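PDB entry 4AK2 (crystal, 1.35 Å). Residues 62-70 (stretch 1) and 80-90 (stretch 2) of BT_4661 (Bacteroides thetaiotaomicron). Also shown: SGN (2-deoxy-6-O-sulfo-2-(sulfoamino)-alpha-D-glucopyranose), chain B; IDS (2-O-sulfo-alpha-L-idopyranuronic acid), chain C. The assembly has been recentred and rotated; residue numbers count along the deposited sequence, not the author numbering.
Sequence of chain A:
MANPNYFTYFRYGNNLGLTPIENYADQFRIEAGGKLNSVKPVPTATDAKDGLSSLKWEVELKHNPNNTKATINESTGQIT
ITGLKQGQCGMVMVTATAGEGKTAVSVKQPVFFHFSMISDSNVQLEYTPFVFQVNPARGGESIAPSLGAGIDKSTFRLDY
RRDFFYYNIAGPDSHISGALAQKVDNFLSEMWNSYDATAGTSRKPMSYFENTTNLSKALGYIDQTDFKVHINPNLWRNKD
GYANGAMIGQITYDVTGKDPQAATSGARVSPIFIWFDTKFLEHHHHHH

Stretch 1 (62-70) KHNPNNTKA
Stretch 2 80-90: TITGLKQGQCG

Antiparallel pairing of Lys69 and Ala70 with Thr82 and Ile81 leads into loops in the middle of each stretch, where Asn67 and Lys85 bind the sulfated sugars SGN and IDS; strand residues His63 and Gly90 approach each other beyond the loops. The contact buries 513 Å² in all. Lys69 and Thr82 form the hydrogen-bonded pair, CA atoms 5.2 Å apart: Lys69 N donates to Thr82 O at 2.8 Å, and Thr82 N to Lys69 O at 2.9 Å, both nearly straight. Ala70 and Ile81 follow as the non-hydrogen-bonded pair, CA atoms 4.5 Å apart, with Ala70 CA lying 3.3 Å from Thr80 O.

Side chains alternate across this ladder. Lys69 (chi1 m, modelled only to CG) and Thr82 (chi1 p) share one face, where Lys69 CB comes within 3.5 Å of Thr82 OG1. Ala70 and Ile81 share the other; Ile81 is m,m, which brings its CD1 to 3.6 Å from Ala70 CB, while its CG2 meets Thr68 CG2 at 3.7 Å.

Beyond the pairing, Gly83 turns the chain with phi/psi 84/-14. Positive phi favours glycine, and a CB here would stand 2.2 Å from Asn67 O, so the close approach of Gly83 CA to Asn67 O (3.3 Å) depends on the missing side chain. Gly90 obeys a similar rule: its CA lies 3.1 Å from His63 O, and an ideal CB would clash with that oxygen.

A cis peptide joins His63 to Asn64. Asn64 O then receives Thr68 N at 2.8 Å and Asn67 N at 3.2 Å, closing the loop; Asn64, chi1 t, offers OD1 to Asn66 N at 3.0 Å. Thr68, chi1 m, uses its hydroxyl twice: OG1 donates to Asn67 OD1 (3.0 Å) and weakly accepts from Asn64 N (3.2 Å). Its CG2 packs 4.0 Å from Leu84 CB, although Leu84 (t,p) directs its CA-to-CB bond away overall.

The CA-to-CB bond of Asn67 (chi1 p, phi/psi -150/-9) points toward stretch 2. A water donates to Asn67 OD1 (2.8 Å) and accepts from Lys85 N (2.9 Å), while Asn67 ND2 reaches SGN O2S in a weak bond of 3.0 Å. Lys85, m,t,t,t, is extended, so NZ can donate to SGN O3 and IDS O6A, each at 2.9 Å. A type II turn from Lys85 to Gln88 follows, closed by Gln88 N to Lys85 O at 3.1 Å, with Gly87 at phi/psi 88/1.

The CA-to-CB bond of His63 (chi1 t) points toward stretch 2; Cys89 O sits at its ring edge, 3.3 Å from CD2. A second water bridges His63 NE2 (2.7 Å) and Gln88 OE1 (2.6 Å), with Gln88 m,m.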

ATOM      1  N   LYS A  62      -7.158   8.593   2.724  1.00 14.18           N
ATOM      2  CA  LYS A  62      -5.861   9.021   2.192  1.00 13.95           C
ATOM      3  C   LYS A  62      -5.729   8.827   0.699  1.00 15.40           C
ATOM      4  O   LYS A  62      -5.322   9.743  -0.015  1.00 16.27           O
ATOM      5  CB  LYS A  62      -4.693   8.310   2.908  1.00 16.35           C
ATOM      6  CG  LYS A  62      -4.749   8.531   4.401  1.00 19.16           C
ATOM      7  CD  LYS A  62      -4.632   9.985   4.802  1.00 27.43           C
ATOM      8  CE  LYS A  62      -3.230  10.496   4.565  1.00 27.67           C
ATOM      9  NZ  LYS A  62      -3.016  11.734   5.368  1.00 36.46           N
ATOM     10  N   HIS A  63      -6.086   7.652   0.202  1.00 14.32           N
ATOM     11  CA  HIS A  63      -5.943   7.341  -1.216  1.00 14.87           C
ATOM     12  C   HIS A  63      -7.181   6.658  -1.752  1.00 15.05           C
ATOM     13  O   HIS A  63      -7.719   5.771  -1.099  1.00 14.28           O
ATOM     14  CB  HIS A  63      -4.695   6.467  -1.456  1.00 13.58           C
ATOM     15  CG  HIS A  63      -4.308   6.446  -2.914  1.00 13.25           C
ATOM     16  ND1 HIS A  63      -3.728   7.532  -3.507  1.00 13.96           N
ATOM     17  CD2 HIS A  63      -4.529   5.524  -3.915  1.00 14.36           C
ATOM     18  CE1 HIS A  63      -3.577   7.296  -4.828  1.00 16.07           C
ATOM     19  NE2 HIS A  63      -4.048   6.058  -5.082  1.00 15.19           N
ATOM     20  N   ASN A  64      -7.726   7.053  -2.922  1.00 16.89           N
ATOM     21  CA  ASN A  64      -7.209   8.061  -3.858  1.00 18.04           C
ATOM     22  C   ASN A  64      -8.028   9.347  -3.663  1.00 17.31           C
ATOM     23  O   ASN A  64      -9.271   9.338  -3.786  1.00 17.44           O
ATOM     24  CB  ASN A  64      -7.422   7.513  -5.283  1.00 20.18           C
ATOM     25  CG  ASN A  64      -6.850   8.399  -6.376  1.00 20.06           C
ATOM     26  OD1 ASN A  64      -6.729   9.620  -6.255  1.00 23.54           O
ATOM     27  ND2 ASN A  64      -6.476   7.755  -7.481  1.00 23.63           N
ATOM     28  N   PRO A  65      -7.351  10.453  -3.331  1.00 21.12           N
ATOM     29  CA  PRO A  65      -8.108  11.648  -3.012  1.00 22.93           C
ATOM     30  C   PRO A  65      -8.971  12.154  -4.199  1.00 22.01           C
ATOM     31  O   PRO A  65      -9.956  12.859  -3.969  1.00 25.92           O
ATOM     32  CB  PRO A  65      -7.011  12.655  -2.603  1.00 25.19           C
ATOM     33  CG  PRO A  65      -5.788  12.172  -3.325  1.00 26.15           C
ATOM     34  CD  PRO A  65      -5.895  10.679  -3.325  1.00 21.98           C
ATOM     35  N   ASN A  66      -8.624  11.762  -5.433  1.00 21.03           N
ATOM     36  CA  ASN A  66      -9.313  12.291  -6.646  1.00 19.96           C
ATOM     37  C   ASN A  66     -10.706  11.685  -6.814  1.00 22.96           C
ATOM     38  O   ASN A  66     -11.573  12.259  -7.441  1.00 25.64           O
ATOM     39  CB  ASN A  66      -8.496  11.974  -7.920  1.00 24.57           C
ATOM     40  CG  ASN A  66      -7.153  12.665  -7.947  1.00 21.08           C
ATOM     41  OD1 ASN A  66      -6.076  11.993  -8.005  1.00 30.17           O
ATOM     42  ND2 ASN A  66      -7.176  13.946  -7.718  1.00 23.92           N
ATOM     43  N   ASN A  67     -10.943  10.520  -6.220  1.00 20.23           N
ATOM     44  CA  ASN A  67     -12.173   9.769  -6.489  1.00 20.53           C
ATOM     45  C   ASN A  67     -12.737   8.887  -5.375  1.00 18.17           C
ATOM     46  O   ASN A  67     -13.813   8.346  -5.543  1.00 22.56           O
ATOM     47  CB  ASN A  67     -12.028   8.942  -7.784  1.00 19.73           C
ATOM     48  CG  ASN A  67     -10.812   8.013  -7.753  1.00 18.91           C
ATOM     49  OD1 ASN A  67     -10.521   7.368  -6.738  1.00 19.78           O
ATOM     50  ND2 ASN A  67     -10.119   7.895  -8.885  1.00 25.79           N
ATOM     51  N   THR A  68     -12.002   8.689  -4.275  1.00 17.12           N
ATOM     52  CA  THR A  68     -12.471   7.786  -3.242  1.00 17.23           C
ATOM     53  C   THR A  68     -12.903   8.559  -2.017  1.00 17.58           C
ATOM     54  O   THR A  68     -12.320   9.607  -1.711  1.00 18.65           O
ATOM     55  CB  THR A  68     -11.297   6.850  -2.816  1.00 16.69           C
ATOM     56  OG1 THR A  68     -10.684   6.275  -3.994  1.00 18.66           O
ATOM     57  CG2 THR A  68     -11.797   5.714  -1.920  1.00 18.17           C
ATOM     58  N   LYS A  69     -13.929   8.053  -1.327  1.00 16.80           N
ATOM     59  CA  LYS A  69     -14.356   8.607  -0.061  1.00 18.46           C
ATOM     60  C   LYS A  69     -14.488   7.474   0.974  1.00 16.98           C
ATOM     61  O   LYS A  69     -14.643   6.307   0.595  1.00 17.00           O
ATOM     62  CB  LYS A  69     -15.698   9.330  -0.248  1.00 21.33           C
ATOM     63  CG  LYS A  69     -15.611  10.563  -1.189  1.00 23.09           C
ATOM     64  N   ALA A  70     -14.449   7.826   2.252  1.00 16.66           N
ATOM     65  CA  ALA A  70     -14.647   6.852   3.335  1.00 15.69           C
ATOM     66  C   ALA A  70     -15.436   7.505   4.453  1.00 16.07           C
ATOM     67  O   ALA A  70     -15.222   8.686   4.778  1.00 20.76           O
ATOM     68  CB  ALA A  70     -13.285   6.386   3.864  1.00 18.67           C
ATOM     69  N   THR A  80     -16.940   2.233   5.677  1.00 16.14           N
ATOM     70  CA  THR A  80     -17.536   2.136   4.351  1.00 15.93           C
ATOM     71  C   THR A  80     -16.725   2.981   3.375  1.00 14.92           C
ATOM     72  O   THR A  80     -16.420   4.142   3.656  1.00 17.94           O
ATOM     73  CB  THR A  80     -19.006   2.630   4.359  1.00 17.56           C
ATOM     74  OG1 THR A  80     -19.731   1.818   5.270  1.00 18.79           O
ATOM     75  CG2 THR A  80     -19.613   2.513   2.977  1.00 19.22           C
ATOM     76  N   ILE A  81     -16.377   2.380   2.238  1.00 16.86           N
ATOM     77  CA  ILE A  81     -15.636   3.040   1.188  1.00 17.78           C
ATOM     78  C   ILE A  81     -16.543   3.209  -0.024  1.00 17.49           C
ATOM     79  O   ILE A  81     -17.291   2.310  -0.381  1.00 18.24           O
ATOM     80  CB  ILE A  81     -14.389   2.197   0.766  1.00 19.24           C
ATOM     81  CG1 ILE A  81     -13.526   1.904   1.961  1.00 21.55           C
ATOM     82  CG2 ILE A  81     -13.585   2.976  -0.265  1.00 21.83           C
ATOM     83  CD1 ILE A  81     -12.753   3.098   2.449  1.00 25.50           C
ATOM     84  N   THR A  82     -16.431   4.371  -0.673  1.00 17.62           N
ATOM     85  CA  THR A  82     -17.120   4.605  -1.947  1.00 18.99           C
ATOM     86  C   THR A  82     -16.151   5.188  -2.970  1.00 17.08           C
ATOM     87  O   THR A  82     -15.153   5.825  -2.602  1.00 18.99           O
ATOM     88  CB  THR A  82     -18.335   5.556  -1.810  1.00 20.73           C
ATOM     89  OG1 THR A  82     -17.886   6.830  -1.345  1.00 23.12           O
ATOM     90  CG2 THR A  82     -19.362   4.975  -0.847  1.00 21.12           C
ATOM     91  N   GLY A  83     -16.428   4.950  -4.248  1.00 18.31           N
ATOM     92  CA  GLY A  83     -15.713   5.649  -5.344  1.00 17.74           C
ATOM     93  C   GLY A  83     -14.365   5.021  -5.734  1.00 17.69           C
ATOM     94  O   GLY A  83     -13.793   5.366  -6.759  1.00 19.83           O
ATOM     95  N   LEU A  84     -13.818   4.131  -4.910  1.00 18.00           N
ATOM     96  CA  LEU A  84     -12.590   3.446  -5.301  1.00 17.69           C
ATOM     97  C   LEU A  84     -12.840   2.756  -6.633  1.00 16.76           C
ATOM     98  O   LEU A  84     -13.823   2.033  -6.762  1.00 20.16           O
ATOM     99  CB  LEU A  84     -12.191   2.417  -4.220  1.00 17.63           C
ATOM    100  CG  LEU A  84     -10.969   1.507  -4.455  1.00 17.47           C
ATOM    101  CD1 LEU A  84      -9.723   2.365  -4.615  1.00 18.37           C
ATOM    102  CD2 LEU A  84     -10.830   0.534  -3.294  1.00 18.62           C
ATOM    103  N   LYS A  85     -11.912   2.913  -7.585  1.00 17.22           N
ATOM    104  CA  LYS A  85     -12.070   2.329  -8.926  1.00 18.46           C
ATOM    105  C   LYS A  85     -11.548   0.908  -9.045  1.00 16.49           C
ATOM    106  O   LYS A  85     -10.555   0.514  -8.401  1.00 16.75           O
ATOM    107  CB  LYS A  85     -11.428   3.205  -9.975  1.00 21.30           C
ATOM    108  CG  LYS A  85     -12.190   4.504 -10.078  1.00 24.81           C
ATOM    109  CD  LYS A  85     -11.965   5.140 -11.433  1.00 28.90           C
ATOM    110  CE  LYS A  85     -12.817   6.383 -11.645  1.00 31.15           C
ATOM    111  NZ  LYS A  85     -12.313   7.048 -12.870  1.00 34.58           N
ATOM    112  N   GLN A  86     -12.196   0.130  -9.886  1.00 18.71           N
ATOM    113  CA  GLN A  86     -11.754  -1.229 -10.155  1.00 17.55           C
ATOM    114  C   GLN A  86     -10.317  -1.239 -10.654  1.00 16.15           C
ATOM    115  O   GLN A  86      -9.905  -0.354 -11.416  1.00 18.16           O
ATOM    116  CB  GLN A  86     -12.600  -1.855 -11.246  1.00 22.97           C
ATOM    117  CG  GLN A  86     -14.054  -2.062 -10.949  1.00 28.16           C
ATOM    118  CD  GLN A  86     -14.744  -2.578 -12.193  1.00 33.47           C
ATOM    119  OE1 GLN A  86     -15.439  -1.840 -12.891  1.00 49.00           O
ATOM    120  NE2 GLN A  86     -14.505  -3.822 -12.509  1.00 27.31           N
ATOM    121  N   GLY A  87      -9.534  -2.169 -10.133  1.00 15.38           N
ATOM    122  CA  GLY A  87      -8.114  -2.290 -10.468  1.00 17.11           C
ATOM    123  C   GLY A  87      -7.187  -1.454  -9.608  1.00 15.02           C
ATOM    124  O   GLY A  87      -5.976  -1.466  -9.819  1.00 16.31           O
ATOM    125  N   GLN A  88      -7.748  -0.728  -8.637  1.00 14.52           N
ATOM    126  CA  GLN A  88      -6.973   0.195  -7.783  1.00 15.40           C
ATOM    127  C   GLN A  88      -7.011  -0.215  -6.305  1.00 14.22           C
ATOM    128  O   GLN A  88      -7.965  -0.876  -5.878  1.00 13.24           O
ATOM    129  CB  GLN A  88      -7.551   1.629  -7.881  1.00 17.48           C
ATOM    130  CG  GLN A  88      -7.417   2.285  -9.242  1.00 20.96           C
ATOM    131  CD  GLN A  88      -5.955   2.590  -9.427  1.00 27.08           C
ATOM    132  OE1 GLN A  88      -5.313   3.250  -8.581  1.00 28.32           O
ATOM    133  NE2 GLN A  88      -5.398   2.054 -10.469  1.00 24.36           N
ATOM    134  N   CYS A  89      -6.007   0.246  -5.548  1.00 14.54           N
ATOM    135  CA  CYS A  89      -6.067   0.188  -4.103  1.00 14.39           C
ATOM    136  C   CYS A  89      -6.403   1.540  -3.520  1.00 15.28           C
ATOM    137  O   CYS A  89      -6.119   2.590  -4.110  1.00 14.85           O
ATOM    138  CB  CYS A  89      -4.722  -0.266  -3.526  1.00 13.61           C
ATOM    139  SG  CYS A  89      -4.259  -1.972  -3.864  1.00 14.47           S
ATOM    140  N   GLY A  90      -6.989   1.501  -2.329  1.00 14.34           N
ATOM    141  CA  GLY A  90      -7.240   2.701  -1.548  1.00 14.39           C
ATOM    142  C   GLY A  90      -6.660   2.532  -0.153  1.00 12.44           C
ATOM    143  O   GLY A  90      -6.287   1.406   0.285  1.00 13.61           O
TER
HETATM  144  C1  SGN B   5      -7.553   9.101 -13.724  1.00 20.31           C
HETATM  145  C2  SGN B   5      -8.332   7.798 -13.505  1.00 20.62           C
HETATM  146  C3  SGN B   5      -9.076   7.388 -14.761  1.00 22.81           C
HETATM  147  C4  SGN B   5      -9.952   8.552 -15.219  1.00 18.92           C
HETATM  148  C5  SGN B   5      -9.137   9.862 -15.368  1.00 19.45           C
HETATM  149  C6  SGN B   5      -9.990  11.074 -15.592  1.00 20.05           C
HETATM  150  N2  SGN B   5      -7.451   6.722 -13.121  1.00 20.97           N
HETATM  151  O3  SGN B   5      -9.950   6.306 -14.427  1.00 25.46           O
HETATM  152  O4  SGN B   5     -10.457   8.336 -16.547  1.00 21.81           O
HETATM  153  O5  SGN B   5      -8.439  10.133 -14.131  1.00 20.15           O
HETATM  154  O6  SGN B   5     -10.977  11.150 -14.556  1.00 20.28           O
HETATM  155  S1  SGN B   5      -6.932   6.526 -11.619  1.00 28.28           S
HETATM  156  O1S SGN B   5      -5.870   7.466 -11.400  1.00 41.61           O
HETATM  157  O2S SGN B   5      -8.091   6.768 -10.808  1.00 34.60           O
HETATM  158  O3S SGN B   5      -6.313   5.046 -11.536  1.00 28.96           O
HETATM  159  S2  SGN B   5     -12.148  12.167 -14.797  1.00 23.21           S
HETATM  160  O4S SGN B   5     -12.910  11.885 -16.030  1.00 26.71           O
HETATM  161  O5S SGN B   5     -11.468  13.597 -15.023  1.00 27.19           O
HETATM  162  O6S SGN B   5     -12.915  12.108 -13.574  1.00 29.94           O
HETATM  163  C1  IDS C   6     -11.895   8.346 -16.613  1.00 22.91           C
HETATM  164  C2  IDS C   6     -12.194   8.385 -18.088  1.00 23.44           C
HETATM  165  C3  IDS C   6     -11.820   7.107 -18.831  1.00 24.95           C
HETATM  166  C4  IDS C   6     -12.098   5.803 -18.072  1.00 29.71           C
HETATM  167  C5  IDS C   6     -11.978   5.947 -16.560  1.00 31.41           C
HETATM  168  C6  IDS C   6     -12.548   4.792 -15.754  1.00 35.62           C
HETATM  169  O2  IDS C   6     -13.606   8.604 -18.241  1.00 26.17           O
HETATM  170  O3  IDS C   6     -10.442   7.174 -19.230  1.00 31.73           O
HETATM  171  O5  IDS C   6     -12.512   7.171 -16.059  1.00 24.82           O
HETATM  172  O6A IDS C   6     -13.284   5.063 -14.775  1.00 40.28           O
HETATM  173  O6B IDS C   6     -12.274   3.611 -16.074  1.00 42.24           O
HETATM  174  S   IDS C   6     -14.246   9.451 -19.356  1.00 26.64           S
HETATM  175  O1S IDS C   6     -13.961  10.840 -18.978  1.00 33.80           O
HETATM  176  O2S IDS C   6     -13.546   9.100 -20.619  1.00 34.69           O
HETATM  177  O3S IDS C   6     -15.686   9.135 -19.464  1.00 36.62           O
HETATM  178  O   HOH W   1      -3.776   5.116  -7.640  1.00 34.40           O
HETATM  179  O   HOH W   2      -9.662   4.782  -7.261  1.00 21.20           O